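Local structure of triosephosphate isomerase (Trichomonas vaginalis, 4O4V) at residues A62-T67 with S95-I100; P48-K53 with W58-E63. The protein probably catalyses the interconversion of D-glyceraldehyde 3-phosphate and dihydroxyacetone phosphate in glycolysis and gluconeogenesis, working as a homodimer with the TIM-barrel fold. One frame throughout, in Å; residues are numbered along the deposited sequence.

Contact 1 of 2, residues A62-T67 with S95-I100; sequences AENVFT and SERRDI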
ATOM      1  N   ALA A  62      -3.927 -10.939  -1.410  1.00  6.50           N
ATOM      2  CA  ALA A  62      -3.278  -9.685  -1.063  1.00  6.75           C
ATOM      3  C   ALA A  62      -2.653  -9.737   0.312  1.00  5.80           C
ATOM      4  O   ALA A  62      -2.945 -10.630   1.124  1.00  6.62           O
ATOM      5  CB  ALA A  62      -4.285  -8.544  -1.126  1.00  8.01           C
ATOM      6  N   GLU A  63      -1.798  -8.775   0.614  1.00  6.45           N
ATOM      7  CA  GLU A  63      -1.104  -8.682   1.896  1.00  6.77           C
ATOM      8  C   GLU A  63      -1.731  -7.659   2.847  1.00  6.72           C
ATOM      9  O   GLU A  63      -1.321  -7.542   4.005  1.00  7.33           O
ATOM     10  CB  GLU A  63       0.378  -8.351   1.712  1.00  6.39           C
ATOM     11  CG  GLU A  63       1.179  -9.505   1.071  1.00  6.60           C
ATOM     12  CD  GLU A  63       2.652  -9.191   0.912  1.00  6.79           C
ATOM     13  OE1 GLU A  63       3.172  -8.289   1.581  1.00  7.76           O
ATOM     14  OE2 GLU A  63       3.316  -9.892   0.073  1.00  7.30           O
ATOM     15  N   ASN A  64      -2.715  -6.927   2.345  1.00  6.61           N
ATOM     16  CA  ASN A  64      -3.420  -5.866   3.064  1.00  7.23           C
ATOM     17  C   ASN A  64      -4.540  -5.374   2.151  1.00  7.25           C
ATOM     18  O   ASN A  64      -4.463  -5.570   0.935  1.00  7.71           O
ATOM     19  CB  ASN A  64      -2.469  -4.705   3.384  1.00  7.55           C
ATOM     20  CG  ASN A  64      -3.109  -3.622   4.206  1.00  7.95           C
ATOM     21  OD1 ASN A  64      -3.859  -3.903   5.117  1.00  8.80           O
ATOM     22  ND2 ASN A  64      -2.804  -2.367   3.863  1.00  9.64           N
ATOM     23  N   VAL A  65      -5.511  -4.667   2.717  1.00  7.24           N
ATOM     24  CA  VAL A  65      -6.516  -3.913   1.953  1.00  8.20           C
ATOM     25  C   VAL A  65      -6.911  -2.716   2.789  1.00  8.20           C
ATOM     26  O   VAL A  65      -6.700  -2.686   4.008  1.00  9.78           O
ATOM     27  CB  VAL A  65      -7.789  -4.736   1.633  1.00  9.64           C
ATOM     28  CG1 VAL A  65      -7.497  -5.953   0.829  1.00 12.96           C
ATOM     29  CG2 VAL A  65      -8.547  -5.130   2.876  1.00 11.12           C
ATOM     30  N   PHE A  66      -7.504  -1.706   2.167  1.00  8.83           N
ATOM     31  CA  PHE A  66      -8.030  -0.566   2.908  1.00  8.45           C
ATOM     32  C   PHE A  66      -9.474  -0.838   3.387  1.00  8.34           C
ATOM     33  O   PHE A  66     -10.007  -1.908   3.184  1.00  9.57           O
ATOM     34  CB  PHE A  66      -7.899   0.702   2.031  1.00  8.84           C
ATOM     35  CG  PHE A  66      -8.133   1.983   2.762  1.00  9.12           C
ATOM     36  CD1 PHE A  66      -7.369   2.357   3.852  1.00  9.99           C
ATOM     37  CD2 PHE A  66      -9.145   2.851   2.352  1.00  9.33           C
ATOM     38  CE1 PHE A  66      -7.599   3.536   4.508  1.00 10.29           C
ATOM     39  CE2 PHE A  66      -9.370   4.018   3.017  1.00  9.99           C
ATOM     40  CZ  PHE A  66      -8.625   4.365   4.083  1.00 10.56           C
ATOM     41  N   THR A  67     -10.083   0.129   4.075  1.00  9.85           N
ATOM     42  CA  THR A  67     -11.402  -0.025   4.703  1.00  9.48           C
ATOM     43  C   THR A  67     -12.582   0.410   3.841  1.00 10.31           C
ATOM     44  O   THR A  67     -13.727   0.226   4.241  1.00 11.73           O
ATOM     45  CB  THR A  67     -11.461   0.829   5.952  1.00 10.63           C
ATOM     46  OG1 THR A  67     -11.008   2.130   5.587  1.00 11.50           O
ATOM     47  CG2 THR A  67     -10.610   0.254   7.094  1.00 11.68           C
ATOM     48  N   SER A  95       1.813  -8.518  11.995  1.00  7.43           N
ATOM     49  CA  SER A  95       2.639  -7.798  12.962  1.00  7.54           C
ATOM     50  C   SER A  95       3.405  -6.620  12.356  1.00  7.61           C
ATOM     51  O   SER A  95       3.589  -5.605  13.026  1.00  8.25           O
ATOM     52  CB  SER A  95       3.609  -8.756  13.658  1.00  9.40           C
ATOM     53  OG  SER A  95       4.546  -9.330  12.776  1.00 11.18           O
ATOM     54  N   GLU A  96       3.910  -6.771  11.133  1.00  7.54           N
ATOM     55  CA  GLU A  96       4.665  -5.690  10.519  1.00  8.01           C
ATOM     56  C   GLU A  96       3.798  -4.467  10.279  1.00  8.00           C
ATOM     57  O   GLU A  96       4.281  -3.333  10.392  1.00  9.20           O
ATOM     58  CB  GLU A  96       5.334  -6.230   9.242  1.00  8.24           C
ATOM     59  CG  GLU A  96       6.422  -7.254   9.564  1.00  8.52           C
ATOM     60  CD  GLU A  96       6.703  -8.263   8.494  1.00  8.67           C
ATOM     61  OE1 GLU A  96       6.222  -8.151   7.345  1.00  8.51           O
ATOM     62  OE2 GLU A  96       7.460  -9.230   8.812  1.00  9.94           O
ATOM     63  N   ARG A  97       2.543  -4.673   9.923  1.00  7.72           N
ATOM     64  CA  ARG A  97       1.631  -3.562   9.739  1.00  8.69           C
ATOM     65  C   ARG A  97       1.149  -2.948  11.052  1.00  8.04           C
ATOM     66  O   ARG A  97       0.993  -1.727  11.149  1.00  9.50           O
ATOM     67  CB  ARG A  97       0.468  -3.926   8.837  1.00  8.54           C
ATOM     68  CG  ARG A  97       0.935  -4.400   7.471  1.00  8.33           C
ATOM     69  CD  ARG A  97      -0.081  -4.166   6.372  1.00  8.51           C
ATOM     70  NE  ARG A  97      -0.369  -2.748   6.153  1.00  8.80           N
ATOM     71  CZ  ARG A  97       0.404  -1.916   5.466  1.00  9.49           C
ATOM     72  NH1 ARG A  97       1.497  -2.348   4.871  1.00  9.26           N
ATOM     73  NH2 ARG A  97       0.055  -0.639   5.357  1.00 10.40           N
ATOM     74  N   ARG A  98       0.941  -3.769  12.071  1.00  8.22           N
ATOM     75  CA  ARG A  98       0.570  -3.263  13.390  1.00  9.46           C
ATOM     76  C   ARG A  98       1.714  -2.444  13.950  1.00  9.99           C
ATOM     77  O   ARG A  98       1.500  -1.409  14.586  1.00 11.83           O
ATOM     78  CB  ARG A  98       0.225  -4.420  14.330  1.00  9.75           C
ATOM     79  CG  ARG A  98      -1.048  -5.149  13.967  1.00  8.74           C
ATOM     80  CD  ARG A  98      -1.294  -6.293  14.947  1.00  9.13           C
ATOM     81  NE  ARG A  98      -2.490  -7.099  14.737  1.00  8.10           N
ATOM     82  CZ  ARG A  98      -3.619  -6.990  15.416  1.00  8.28           C
ATOM     83  NH1 ARG A  98      -3.827  -5.977  16.248  1.00  9.15           N
ATOM     84  NH2 ARG A  98      -4.553  -7.903  15.253  1.00  9.38           N
ATOM     85  N   ASP A  99       2.935  -2.916  13.777  1.00 10.80           N
ATOM     86  CA  ASP A  99       4.038  -2.386  14.538  1.00 14.08           C
ATOM     87  C   ASP A  99       4.811  -1.323  13.793  1.00 17.74           C
ATOM     88  O   ASP A  99       5.276  -0.390  14.472  1.00 22.75           O
ATOM     89  CB  ASP A  99       4.947  -3.551  15.028  1.00 18.43           C
ATOM     90  CG  ASP A  99       4.221  -4.546  16.003  1.00 23.66           C
ATOM     91  OD1 ASP A  99       3.091  -4.280  16.500  1.00 21.39           O
ATOM     92  OD2 ASP A  99       4.805  -5.620  16.301  1.00 26.44           O
ATOM     93  N   ILE A 100       5.025  -1.447  12.472  1.00 14.94           N
ATOM     94  CA  ILE A 100       5.754  -0.467  11.666  1.00 15.93           C
ATOM     95  C   ILE A 100       4.810   0.571  11.063  1.00 15.62           C
ATOM     96  O   ILE A 100       5.072   1.788  11.109  1.00 17.68           O
ATOM     97  CB  ILE A 100       6.567  -1.146  10.516  1.00 15.77           C
ATOM     98  CG1 ILE A 100       7.545  -2.176  11.089  1.00 22.36           C
ATOM     99  CG2 ILE A 100       7.281  -0.087   9.692  1.00 18.85           C
ATOM    100  CD1 ILE A 100       8.270  -3.021  10.040  1.00 22.92           C
TER

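Contact 2 of 2, residues P48-K53 with W58-E63; sequences PTLQQK and WKVSAE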
ATOM      1  N   PRO A  48      -1.433  -9.120 -10.288  1.00  8.60           N
ATOM      2  CA  PRO A  48      -1.936  -9.536 -11.603  1.00  9.85           C
ATOM      3  C   PRO A  48      -1.159 -10.693 -12.223  1.00  9.33           C
ATOM      4  O   PRO A  48      -1.745 -11.610 -12.774  1.00 10.49           O
ATOM      5  CB  PRO A  48      -1.891  -8.250 -12.426  1.00 10.81           C
ATOM      6  CG  PRO A  48      -2.035  -7.162 -11.393  1.00  9.72           C
ATOM      7  CD  PRO A  48      -1.201  -7.664 -10.234  1.00  9.65           C
ATOM      8  N   THR A  49       0.165 -10.590 -12.197  0.53  8.29           N
ATOM      9  CA  THR A  49       1.078 -11.634 -12.675  0.53  9.23           C
ATOM     10  C   THR A  49       0.719 -12.947 -12.022  0.53  8.88           C
ATOM     11  O   THR A  49       0.568 -13.984 -12.675  0.53  8.95           O
ATOM     12  CB  THR A  49       2.547 -11.316 -12.302  0.53  7.97           C
ATOM     13  OG1 THR A  49       2.973 -10.151 -12.996  0.53 11.22           O
ATOM     14  CG2 THR A  49       3.474 -12.435 -12.696  0.53  9.19           C
ATOM     15  N   LEU A  50       0.614 -12.888 -10.706  0.53  8.79           N
ATOM     16  CA  LEU A  50       0.439 -14.080  -9.904  0.53  9.53           C
ATOM     17  C   LEU A  50      -0.915 -14.747 -10.198  0.53 10.08           C
ATOM     18  O   LEU A  50      -1.010 -15.954 -10.353  0.53 10.83           O
ATOM     19  CB  LEU A  50       0.616 -13.736  -8.413  0.53 11.19           C
ATOM     20  CG  LEU A  50       0.575 -14.860  -7.377  0.53 10.85           C
ATOM     21  CD1 LEU A  50       1.646 -15.877  -7.605  0.53  9.47           C
ATOM     22  CD2 LEU A  50       0.680 -14.312  -5.997  0.53  9.91           C
ATOM     23  N   GLN A  51      -1.963 -13.946 -10.314  1.00 10.19           N
ATOM     24  CA  GLN A  51      -3.273 -14.425 -10.644  1.00 12.07           C
ATOM     25  C   GLN A  51      -3.295 -15.049 -12.027  1.00 13.02           C
ATOM     26  O   GLN A  51      -3.936 -16.102 -12.224  1.00 14.20           O
ATOM     27  CB  GLN A  51      -4.318 -13.315 -10.498  1.00 11.57           C
ATOM     28  CG  GLN A  51      -5.747 -13.757 -10.832  1.00 13.56           C
ATOM     29  CD  GLN A  51      -6.332 -14.717  -9.820  1.00 12.63           C
ATOM     30  OE1 GLN A  51      -5.826 -14.888  -8.719  1.00 12.81           O
ATOM     31  NE2 GLN A  51      -7.426 -15.365 -10.200  1.00 17.95           N
ATOM     32  N   GLN A  52      -2.633 -14.436 -13.006  1.00 11.30           N
ATOM     33  CA  GLN A  52      -2.562 -14.985 -14.350  1.00 13.55           C
ATOM     34  C   GLN A  52      -1.812 -16.307 -14.416  1.00 12.80           C
ATOM     35  O   GLN A  52      -2.259 -17.252 -15.093  1.00 14.94           O
ATOM     36  CB  GLN A  52      -1.897 -13.963 -15.266  1.00 13.82           C
ATOM     37  N   LYS A  53      -0.690 -16.419 -13.715  1.00 11.29           N
ATOM     38  CA  LYS A  53       0.263 -17.494 -13.948  1.00 11.23           C
ATOM     39  C   LYS A  53       0.294 -18.608 -12.914  1.00 11.34           C
ATOM     40  O   LYS A  53       0.764 -19.697 -13.221  1.00 12.22           O
ATOM     41  CB  LYS A  53       1.650 -16.917 -14.093  1.00 11.83           C
ATOM     42  CG  LYS A  53       1.784 -16.019 -15.298  1.00 14.49           C
ATOM     43  CD  LYS A  53       3.183 -15.420 -15.428  1.00 18.21           C
ATOM     44  CE  LYS A  53       3.331 -14.564 -16.697  1.00 23.81           C
ATOM     45  NZ  LYS A  53       2.508 -13.329 -16.667  1.00 31.38           N
ATOM     46  N   TRP A  58      -4.249 -23.578  -6.424  1.00  9.51           N
ATOM     47  CA  TRP A  58      -3.914 -22.698  -5.309  1.00  9.22           C
ATOM     48  C   TRP A  58      -4.607 -21.372  -5.532  1.00  9.28           C
ATOM     49  O   TRP A  58      -5.119 -21.093  -6.630  1.00 12.57           O
ATOM     50  CB  TRP A  58      -2.417 -22.511  -5.250  1.00  9.33           C
ATOM     51  CG  TRP A  58      -1.611 -23.731  -4.927  1.00  8.56           C
ATOM     52  CD1 TRP A  58      -2.055 -25.017  -4.766  1.00  9.25           C
ATOM     53  CD2 TRP A  58      -0.208 -23.766  -4.666  1.00  8.59           C
ATOM     54  NE1 TRP A  58      -0.995 -25.841  -4.446  1.00  9.70           N
ATOM     55  CE2 TRP A  58       0.157 -25.093  -4.371  1.00  9.29           C
ATOM     56  CE3 TRP A  58       0.774 -22.783  -4.661  1.00  9.11           C
ATOM     57  CZ2 TRP A  58       1.470 -25.451  -4.090  1.00 10.52           C
ATOM     58  CZ3 TRP A  58       2.068 -23.131  -4.378  1.00  9.92           C
ATOM     59  CH2 TRP A  58       2.416 -24.443  -4.096  1.00 11.09           C
ATOM     60  N   LYS A  59      -4.642 -20.532  -4.519  1.00  9.13           N
ATOM     61  CA  LYS A  59      -5.263 -19.210  -4.628  1.00  8.42           C
ATOM     62  C   LYS A  59      -4.296 -18.107  -4.259  1.00  7.82           C
ATOM     63  O   LYS A  59      -3.378 -18.292  -3.456  1.00  9.11           O
ATOM     64  CB  LYS A  59      -6.506 -19.138  -3.740  1.00 10.13           C
ATOM     65  CG  LYS A  59      -7.655 -20.017  -4.202  1.00 12.31           C
ATOM     66  CD  LYS A  59      -8.257 -19.554  -5.479  1.00 13.86           C
ATOM     67  CE  LYS A  59      -9.498 -20.400  -5.809  1.00 16.43           C
ATOM     68  NZ  LYS A  59     -10.130 -19.999  -7.085  1.00 23.17           N
ATOM     69  N   VAL A  60      -4.516 -16.947  -4.847  1.00  8.54           N
ATOM     70  CA  VAL A  60      -3.729 -15.746  -4.607  1.00  7.56           C
ATOM     71  C   VAL A  60      -4.347 -14.922  -3.485  1.00  7.84           C
ATOM     72  O   VAL A  60      -5.574 -14.861  -3.325  1.00  8.53           O
ATOM     73  CB  VAL A  60      -3.662 -14.954  -5.929  1.00  7.98           C
ATOM     74  CG1 VAL A  60      -2.903 -13.656  -5.766  1.00  9.48           C
ATOM     75  CG2 VAL A  60      -2.976 -15.767  -7.002  1.00  9.98           C
ATOM     76  N   SER A  61      -3.499 -14.232  -2.727  1.00  7.64           N
ATOM     77  CA  SER A  61      -3.920 -13.328  -1.673  1.00  6.58           C
ATOM     78  C   SER A  61      -3.195 -12.004  -1.732  1.00  6.79           C
ATOM     79  O   SER A  61      -2.007 -11.927  -2.043  1.00  7.15           O
ATOM     80  CB  SER A  61      -3.594 -13.967  -0.311  1.00  7.55           C
ATOM     81  OG  SER A  61      -4.025 -13.191   0.789  1.00  7.42           O
ATOM     82  N   ALA A  62      -3.927 -10.939  -1.410  1.00  6.50           N
ATOM     83  CA  ALA A  62      -3.278  -9.685  -1.063  1.00  6.75           C
ATOM     84  C   ALA A  62      -2.653  -9.737   0.312  1.00  5.80           C
ATOM     85  O   ALA A  62      -2.945 -10.630   1.124  1.00  6.62           O
ATOM     86  CB  ALA A  62      -4.285  -8.544  -1.126  1.00  8.01           C
ATOM     87  N   GLU A  63      -1.798  -8.775   0.614  1.00  6.45           N
ATOM     88  CA  GLU A  63      -1.104  -8.682   1.896  1.00  6.77           C
ATOM     89  C   GLU A  63      -1.731  -7.659   2.847  1.00  6.72           C
ATOM     90  O   GLU A  63      -1.321  -7.542   4.005  1.00  7.33           O
ATOM     91  CB  GLU A  63       0.378  -8.351   1.712  1.00  6.39           C
ATOM     92  CG  GLU A  63       1.179  -9.505   1.071  1.00  6.60           C
ATOM     93  CD  GLU A  63       2.652  -9.191   0.912  1.00  6.79           C
ATOM     94  OE1 GLU A  63       3.172  -8.289   1.581  1.00  7.76           O
ATOM     95  OE2 GLU A  63       3.316  -9.892   0.073  1.00  7.30           O
TER
HETATM   96  O   HOH W   1      -6.512 -16.841  -7.041  1.00 11.71           O
HETATM   97  O   HOH W   2      -9.134 -17.310  -8.306  1.00 29.97           O

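Contact 1 of 2, residues A62-T67 with S95-I100
Asn-64 lays its side-chain amide over one face of the Arg-97 guanidinium, joining the loop that follows barrel strand 59-62 to helix 95-99, which follows the next strand of this TIM barrel. The two planes are only 23° apart, so this is an amide-guanidinium stack. ND2 sits 3.4 Å from Arg-97 NE and 3.6 Å from CZ; because ND2 and NE are both donors, they meet by stacking and not by bonding. At the near end of the guanidinium, Arg-97 CD passes 3.8 Å from Asn-64 CG. A bend at chi3 (63°) turns the arginine's planar end away from the line of its aliphatic chain. Overall, the asparagine and arginine side chains run nearly perpendicular to each other.

Further out, polar partners hold both flat groups at their rims. Arg-97 NE forms a salt bridge with Glu-103, while NH1 makes a salt bridge with Glu-76 and a hydrogen bond to the O of Thr-74, both of the second subunit. Glu-63 also crosses the interface, its OE1 accepting from Gly-75 N of that subunit. The guanidinium thus stacks on Asn-64 while its NH1 reaches into the dimer interface. On the asparagine, the hydrogen bond from Lys-111 NZ to OD1 helps to hold the amide's rotation.

Contact 2 of 2, residues P48-K53 with W58-E63
Leu-50, in the modelled conformer described here, one of two, overlaps Val-60 with its branched end: CD2 lies 3.6 Å from Val-60 CG1, and CG is 3.7 Å from Val-60 CG2. The two side chains lie alongside each other, pointing opposite ways, with CG1 nearest CD2 and CG2 nearer CG than CD2. This is the helix-on-sheet packing of a beta-alpha-beta unit, in which helix 47-53 follows strand 37-41 after a short loop, runs along the outside of the barrel and leads into strand 59-62. Val-60 points outward from the strand toward the helix and loses more surface to the opposing segment than any other residue of the contact. Behind Leu-50, Ile-24 of helix 17-28 and Ala-42 continue the apolar layer.

Gln-51 comes in from the edge of this patch. Its CG is anti to the backbone N (chi1 -180°), and a bend at chi2 (69°) swings the amide back toward the strand, although the residue's first bond does not aim there. OE1 ends 3.4 Å from Val-60 CG2, a van der Waals contact between the amide oxygen and a methyl group. The same oxygen accepts a hydrogen bond from a water at 2.7 Å, and that water in turn accepts from Val-60 N at 3.0 Å. A second water accepts from Gln-51 NE2 (3.2 Å) and from Lys-59 NZ (3.1 Å), tying the other end of the amide to the lysine, whose NZ also pairs with Glu-88. Both ends of the amide are held through water, in a pattern consistent with its modelled orientation.

The contact thus has two characters: apolar packing where leucine meets valine, and a hydrated margin where the glutamine links helix to strand through water, satisfying the backbone N-H of Val-60 without a direct bond between the segments.

Overall arrangement
Contact 2 comes first along the chain, and contact 1 takes over where it ends: Ala-62 and Glu-63, where strand 59-62 passes into the loop, belong to both. Their centres are 18 Å apart. Contact 2 fixes the outer face of that strand to helix 47-53, the helix that precedes it; contact 1 lies beyond the strand, where residues 62-67 meet helix 95-99, reached after strand 89-92, the strand's neighbour in the parallel barrel. Strand 59-62 therefore leads from helix packing on the barrel's outside to a charged cluster facing the partner subunit. Contact 1 reaches that subunit through Glu-63, Arg-97 and others; contact 2 touches it only marginally, through Pro-48 and the shared Glu-63.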